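Side-chain contacts in transferrin (Manduca sexta, PDB 6WB6), which binds one ferric ion per molecule together with a carbonate anion and transports iron in the insect: residues A207-A212 with R227-L232; F72-E77 with I330-K335. One frame throughout, in Å; residues are numbered along the deposited sequence.

Contact 1 (A207-A212 with R227-L232); sequences ALRCLA and RKFFGL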
loop_
_atom_site.group_PDB
_atom_site.type_symbol
_atom_site.label_atom_id
_atom_site.label_comp_id
_atom_site.label_asym_id
_atom_site.label_seq_id
_atom_site.Cartn_x
_atom_site.Cartn_y
_atom_site.Cartn_z
ATOM N N ALA A 207 14.817 14.619 -16.076
ATOM C CA ALA A 207 15.916 15.078 -15.242
ATOM C C ALA A 207 17.030 15.673 -16.087
ATOM O O ALA A 207 17.647 16.658 -15.694
ATOM C CB ALA A 207 16.453 13.932 -14.399
ATOM N N LEU A 208 17.326 15.078 -17.240
ATOM C CA LEU A 208 18.349 15.675 -18.084
ATOM C C LEU A 208 17.841 16.973 -18.706
ATOM O O LEU A 208 18.614 17.912 -18.881
ATOM C CB LEU A 208 18.812 14.674 -19.156
ATOM C CG LEU A 208 19.462 13.414 -18.536
ATOM C CD1 LEU A 208 19.342 12.185 -19.380
ATOM C CD2 LEU A 208 20.919 13.704 -18.235
ATOM N N ARG A 209 16.549 17.061 -19.016
ATOM C CA ARG A 209 15.994 18.342 -19.466
ATOM C C ARG A 209 16.036 19.381 -18.357
ATOM O O ARG A 209 16.291 20.565 -18.608
ATOM C CB ARG A 209 14.557 18.160 -19.950
ATOM C CG ARG A 209 14.468 17.305 -21.195
ATOM C CD ARG A 209 13.086 17.325 -21.778
ATOM N NE ARG A 209 12.165 16.604 -20.917
ATOM C CZ ARG A 209 11.731 15.364 -21.131
ATOM N NH1 ARG A 209 12.113 14.679 -22.207
ATOM N NH2 ARG A 209 10.897 14.808 -20.260
ATOM N N CYS A 210 15.736 18.963 -17.128
ATOM C CA CYS A 210 15.924 19.858 -15.999
ATOM C C CYS A 210 17.352 20.379 -15.980
ATOM O O CYS A 210 17.590 21.576 -15.802
ATOM C CB CYS A 210 15.576 19.121 -14.701
ATOM S SG CYS A 210 16.068 19.936 -13.174
ATOM N N LEU A 211 18.313 19.500 -16.223
ATOM C CA LEU A 211 19.724 19.887 -16.189
ATOM C C LEU A 211 20.106 20.740 -17.406
ATOM O O LEU A 211 20.807 21.754 -17.273
ATOM C CB LEU A 211 20.581 18.618 -16.109
ATOM C CG LEU A 211 22.117 18.749 -16.209
ATOM C CD1 LEU A 211 22.682 19.309 -14.942
ATOM C CD2 LEU A 211 22.799 17.430 -16.514
ATOM N N ALA A 212 19.656 20.357 -18.596
ATOM C CA ALA A 212 20.136 21.006 -19.817
ATOM C C ALA A 212 19.339 22.252 -20.175
ATOM O O ALA A 212 19.868 23.152 -20.835
ATOM C CB ALA A 212 20.076 20.016 -20.991
ATOM N N ARG A 227 22.535 8.357 -22.538
ATOM C CA ARG A 227 23.088 8.142 -23.861
ATOM C C ARG A 227 22.093 8.539 -24.952
ATOM O O ARG A 227 22.456 9.236 -25.897
ATOM C CB ARG A 227 23.515 6.686 -23.977
ATOM C CG ARG A 227 24.702 6.407 -23.123
ATOM C CD ARG A 227 25.274 5.022 -23.350
ATOM N NE ARG A 227 25.790 4.860 -24.699
ATOM C CZ ARG A 227 26.977 5.286 -25.102
ATOM N NH1 ARG A 227 27.785 5.904 -24.254
ATOM N NH2 ARG A 227 27.347 5.078 -26.359
ATOM N N LYS A 228 20.828 8.161 -24.809
ATOM C CA LYS A 228 19.861 8.493 -25.849
ATOM C C LYS A 228 19.569 9.984 -25.898
ATOM O O LYS A 228 19.288 10.525 -26.973
ATOM C CB LYS A 228 18.565 7.730 -25.628
ATOM C CG LYS A 228 18.756 6.264 -25.691
ATOM C CD LYS A 228 17.442 5.526 -25.604
ATOM C CE LYS A 228 17.698 4.080 -25.843
ATOM N NZ LYS A 228 16.516 3.280 -25.473
ATOM N N PHE A 229 19.629 10.655 -24.753
ATOM C CA PHE A 229 19.409 12.093 -24.728
ATOM C C PHE A 229 20.373 12.779 -25.675
ATOM O O PHE A 229 20.027 13.780 -26.291
ATOM C CB PHE A 229 19.576 12.618 -23.294
ATOM C CG PHE A 229 19.273 14.098 -23.119
ATOM C CD1 PHE A 229 17.970 14.559 -23.081
ATOM C CD2 PHE A 229 20.295 15.004 -22.938
ATOM C CE1 PHE A 229 17.707 15.911 -22.894
ATOM C CE2 PHE A 229 20.044 16.348 -22.760
ATOM C CZ PHE A 229 18.754 16.801 -22.740
ATOM N N PHE A 230 21.574 12.227 -25.819
ATOM C CA PHE A 230 22.603 12.772 -26.685
ATOM C C PHE A 230 22.717 12.018 -27.997
ATOM O O PHE A 230 23.766 12.068 -28.642
ATOM C CB PHE A 230 23.931 12.764 -25.945
ATOM C CG PHE A 230 23.918 13.598 -24.687
ATOM C CD1 PHE A 230 23.791 14.971 -24.755
ATOM C CD2 PHE A 230 24.018 13.007 -23.443
ATOM C CE1 PHE A 230 23.786 15.718 -23.612
ATOM C CE2 PHE A 230 24.011 13.750 -22.312
ATOM C CZ PHE A 230 23.892 15.107 -22.387
ATOM N N GLY A 231 21.678 11.281 -28.373
ATOM C CA GLY A 231 21.683 10.560 -29.635
ATOM C C GLY A 231 22.678 9.428 -29.692
ATOM O O GLY A 231 22.971 8.913 -30.781
ATOM N N LEU A 232 23.202 9.019 -28.553
ATOM C CA LEU A 232 24.255 8.024 -28.593
ATOM C C LEU A 232 23.673 6.619 -28.649
ATOM O O LEU A 232 22.545 6.388 -28.203
ATOM C CB LEU A 232 25.153 8.163 -27.381
ATOM C CG LEU A 232 25.975 9.449 -27.411
ATOM C CD1 LEU A 232 26.653 9.649 -26.071
ATOM C CD2 LEU A 232 27.008 9.380 -28.500
#
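Leu208 and Phe229 have the nearest CA atoms across the contact, 7.6 Å apart, where a middle turn of helix 203-213 meets the last turn of helix 223-229. One aromatic ring carries the contact. With its CG anti to the backbone N (chi1 -176°), Phe229 reaches across to the other helix and presents one face to Leu208, whose CB sits almost exactly over the ring centre, 3.9 Å from the centroid, in a CH-pi contact. The two side chains run past each other in opposite senses, so that Leu208 CD1 ends against Phe229 CB at 3.9 Å. At the far end of the ring, Ala212 CB meets Phe229 CZ edge-on, near the ring plane, also at 3.9 Å. The aliphatic part of Arg209 adds a slanting contact, CG to Phe229 CE1 at 3.9 Å, while its guanidinium turns elsewhere and hydrogen-bonds through NE to Asn200 O. Just past Phe229 the helix closes in a Schellman motif: Leu232 N bonds to Arg227 O and Gly231 N to Lys228 O, with Gly231 at positive phi. Helix 203-213, tied to strand 112-114 by the Cys210-Cys114 disulfide, packs through Leu208 and Leu211 on strand 90-97; Ala212 touches Phe249 and Arg227 touches Tyr251, so both helices touch strand 249-252 and meet each other through Phe229.

Contact 2 (F72-E77 with I330-K335); sequences FVVFQE and IDYLNK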
loop_
_atom_site.group_PDB
_atom_site.type_symbol
_atom_site.label_atom_id
_atom_site.label_comp_id
_atom_site.label_asym_id
_atom_site.label_seq_id
_atom_site.Cartn_x
_atom_site.Cartn_y
_atom_site.Cartn_z
ATOM N N PHE A 72 19.529 -20.485 -1.415
ATOM C CA PHE A 72 19.027 -20.009 -2.697
ATOM C C PHE A 72 20.159 -19.795 -3.682
ATOM O O PHE A 72 21.322 -19.618 -3.310
ATOM C CB PHE A 72 18.280 -18.690 -2.542
ATOM C CG PHE A 72 17.008 -18.804 -1.795
ATOM C CD1 PHE A 72 15.914 -19.400 -2.376
ATOM C CD2 PHE A 72 16.883 -18.282 -0.537
ATOM C CE1 PHE A 72 14.727 -19.493 -1.716
ATOM C CE2 PHE A 72 15.697 -18.388 0.144
ATOM C CZ PHE A 72 14.609 -18.996 -0.456
ATOM N N VAL A 73 19.799 -19.780 -4.961
ATOM C CA VAL A 73 20.736 -19.442 -6.023
ATOM C C VAL A 73 19.964 -18.689 -7.089
ATOM O O VAL A 73 18.924 -19.161 -7.554
ATOM C CB VAL A 73 21.405 -20.693 -6.626
ATOM C CG1 VAL A 73 20.349 -21.646 -7.206
ATOM C CG2 VAL A 73 22.390 -20.293 -7.701
ATOM N N VAL A 74 20.434 -17.500 -7.438
ATOM C CA VAL A 74 19.909 -16.800 -8.606
ATOM C C VAL A 74 20.574 -17.408 -9.830
ATOM O O VAL A 74 21.746 -17.153 -10.090
ATOM C CB VAL A 74 20.153 -15.292 -8.528
ATOM C CG1 VAL A 74 19.728 -14.629 -9.840
ATOM C CG2 VAL A 74 19.374 -14.711 -7.331
ATOM N N PHE A 75 19.819 -18.213 -10.589
ATOM C CA PHE A 75 20.364 -18.931 -11.734
ATOM C C PHE A 75 19.872 -18.382 -13.062
ATOM O O PHE A 75 20.227 -18.927 -14.107
ATOM C CB PHE A 75 20.027 -20.431 -11.637
ATOM C CG PHE A 75 18.559 -20.725 -11.733
ATOM C CD1 PHE A 75 17.962 -20.940 -12.957
ATOM C CD2 PHE A 75 17.773 -20.777 -10.588
ATOM C CE1 PHE A 75 16.625 -21.208 -13.048
ATOM C CE2 PHE A 75 16.420 -21.034 -10.678
ATOM C CZ PHE A 75 15.852 -21.255 -11.914
ATOM N N GLN A 76 19.051 -17.338 -13.053
ATOM C CA GLN A 76 18.494 -16.802 -14.287
ATOM C C GLN A 76 18.248 -15.308 -14.158
ATOM O O GLN A 76 17.647 -14.860 -13.173
ATOM C CB GLN A 76 17.181 -17.507 -14.636
ATOM C CG GLN A 76 16.794 -17.370 -16.085
ATOM C CD GLN A 76 17.301 -18.525 -16.876
ATOM O OE1 GLN A 76 16.521 -19.333 -17.382
ATOM N NE2 GLN A 76 18.619 -18.643 -16.964
ATOM N N GLU A 77 18.691 -14.551 -15.160
ATOM C CA GLU A 77 18.430 -13.117 -15.242
ATOM C C GLU A 77 17.476 -12.832 -16.392
ATOM O O GLU A 77 17.634 -13.368 -17.495
ATOM C CB GLU A 77 19.720 -12.316 -15.449
ATOM C CG GLU A 77 20.586 -12.205 -14.225
ATOM C CD GLU A 77 21.910 -11.545 -14.522
ATOM O OE1 GLU A 77 22.917 -11.960 -13.936
ATOM O OE2 GLU A 77 21.948 -10.625 -15.364
ATOM N N ILE A 330 22.572 -12.540 -2.216
ATOM C CA ILE A 330 23.200 -11.355 -1.657
ATOM C C ILE A 330 24.471 -11.003 -2.430
ATOM O O ILE A 330 24.825 -9.820 -2.550
ATOM C CB ILE A 330 23.455 -11.565 -0.155
ATOM C CG1 ILE A 330 23.433 -10.225 0.569
ATOM C CG2 ILE A 330 24.778 -12.306 0.078
ATOM C CD1 ILE A 330 22.042 -9.735 0.858
ATOM N N ASP A 331 25.170 -11.998 -2.981
ATOM C CA ASP A 331 26.307 -11.682 -3.841
ATOM C C ASP A 331 25.832 -11.073 -5.147
ATOM O O ASP A 331 26.507 -10.204 -5.724
ATOM C CB ASP A 331 27.138 -12.931 -4.109
ATOM C CG ASP A 331 27.780 -13.463 -2.850
ATOM O OD1 ASP A 331 28.083 -12.646 -1.970
ATOM O OD2 ASP A 331 27.972 -14.686 -2.740
ATOM N N TYR A 332 24.673 -11.524 -5.626
ATOM C CA TYR A 332 24.048 -10.893 -6.776
ATOM C C TYR A 332 23.747 -9.432 -6.489
ATOM O O TYR A 332 24.034 -8.553 -7.309
ATOM C CB TYR A 332 22.762 -11.637 -7.109
ATOM C CG TYR A 332 22.026 -11.119 -8.327
ATOM C CD1 TYR A 332 22.512 -11.348 -9.602
ATOM C CD2 TYR A 332 20.840 -10.424 -8.196
ATOM C CE1 TYR A 332 21.835 -10.916 -10.708
ATOM C CE2 TYR A 332 20.144 -9.971 -9.311
ATOM C CZ TYR A 332 20.653 -10.220 -10.561
ATOM O OH TYR A 332 19.996 -9.766 -11.689
ATOM N N LEU A 333 23.138 -9.157 -5.327
ATOM C CA LEU A 333 22.805 -7.782 -4.986
ATOM C C LEU A 333 24.054 -6.975 -4.692
ATOM O O LEU A 333 24.154 -5.809 -5.102
ATOM C CB LEU A 333 21.870 -7.736 -3.787
ATOM C CG LEU A 333 20.505 -8.374 -3.984
ATOM C CD1 LEU A 333 19.777 -8.353 -2.665
ATOM C CD2 LEU A 333 19.714 -7.699 -5.016
ATOM N N ASN A 334 25.013 -7.579 -3.984
ATOM C CA ASN A 334 26.242 -6.878 -3.648
ATOM C C ASN A 334 26.919 -6.308 -4.885
ATOM O O ASN A 334 27.392 -5.172 -4.866
ATOM C CB ASN A 334 27.207 -7.809 -2.929
ATOM C CG ASN A 334 26.920 -7.922 -1.445
ATOM O OD1 ASN A 334 26.007 -7.281 -0.909
ATOM N ND2 ASN A 334 27.706 -8.741 -0.775
ATOM N N LYS A 335 27.008 -7.083 -5.964
ATOM C CA LYS A 335 27.859 -6.616 -7.049
ATOM C C LYS A 335 27.226 -5.460 -7.812
ATOM O O LYS A 335 27.858 -4.892 -8.721
ATOM C CB LYS A 335 28.195 -7.773 -8.001
ATOM C CG LYS A 335 26.993 -8.434 -8.667
ATOM C CD LYS A 335 27.417 -9.609 -9.528
ATOM C CE LYS A 335 26.246 -10.220 -10.249
ATOM N NZ LYS A 335 25.695 -9.332 -11.320
HETATM O O HOH W 1 24.566 -9.582 -13.895
#
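Helix-on-sheet packing at a buried tyrosine, with a water bridge at one end, joins Val74 and Glu77 of strand 72-79 to Tyr332 of helix 329-334, and through the water to Lys335 just beyond its C-terminal end. The phenol ring of Tyr332 lies between the two secondary-structure elements, and both strand residues meet it. Val74 covers one face of the ring: its CG1 stands over the middle, 4.3 Å from the centroid and 9° off the normal, a rather long CH-pi contact. Glu77 comes instead at the edge, its OE1 3.6 Å from Tyr332 CE1 and its CG 3.6 Å from Tyr332 OH, with the carboxylate turned 59° from the ring plane. Tyr332 CG is anti to the backbone N (chi1 -178°), which carries the ring from the helix to the strand; its hydroxyl is hydrogen-bonded to Trp273 O, fixing the far end of the ring. The polar part of the contact runs through a water that donates to Glu77 OE1 at 2.9 Å and accepts from Lys335 NZ at 2.8 Å. The opposite charges therefore meet through water, their OE1 and NZ atoms 4.6 Å apart, while Glu77 OE2 forms a salt bridge with Arg79. Were Glu77 an alanine, Arg79 would probably lose this salt-bridge partner, the bridging water its acceptor on the strand, and the Tyr332 edge its cover. Tyr332 also touches Ile327 of the adjoining strand 320-327 and Met61 of helix 58-65. This is a helix laid against an antiparallel four-stranded sheet, as in the transferrin lobes, which are related to the periplasmic binding proteins.

The centres of contacts 1 and 2 lie 31 Å apart, with nearest atoms about 18 Å from each other, so the two do not touch. Both belong to the N-terminal transferrin repeat but to different sheets: contact 1 packs beside the mixed sheet containing strands 90-97 and 249-252, contact 2 on the antiparallel sheet containing strands 72-79 and 320-327. Along the chain, 72-77 comes first, then 207-212 and 227-232, and finally 330-335, which nests contact 1 inside the loop closed by contact 2. The chain thus builds one sheet, passes through the other and returns, consistent with the two-domain lobe that holds ferric iron and carbonate in transferrins.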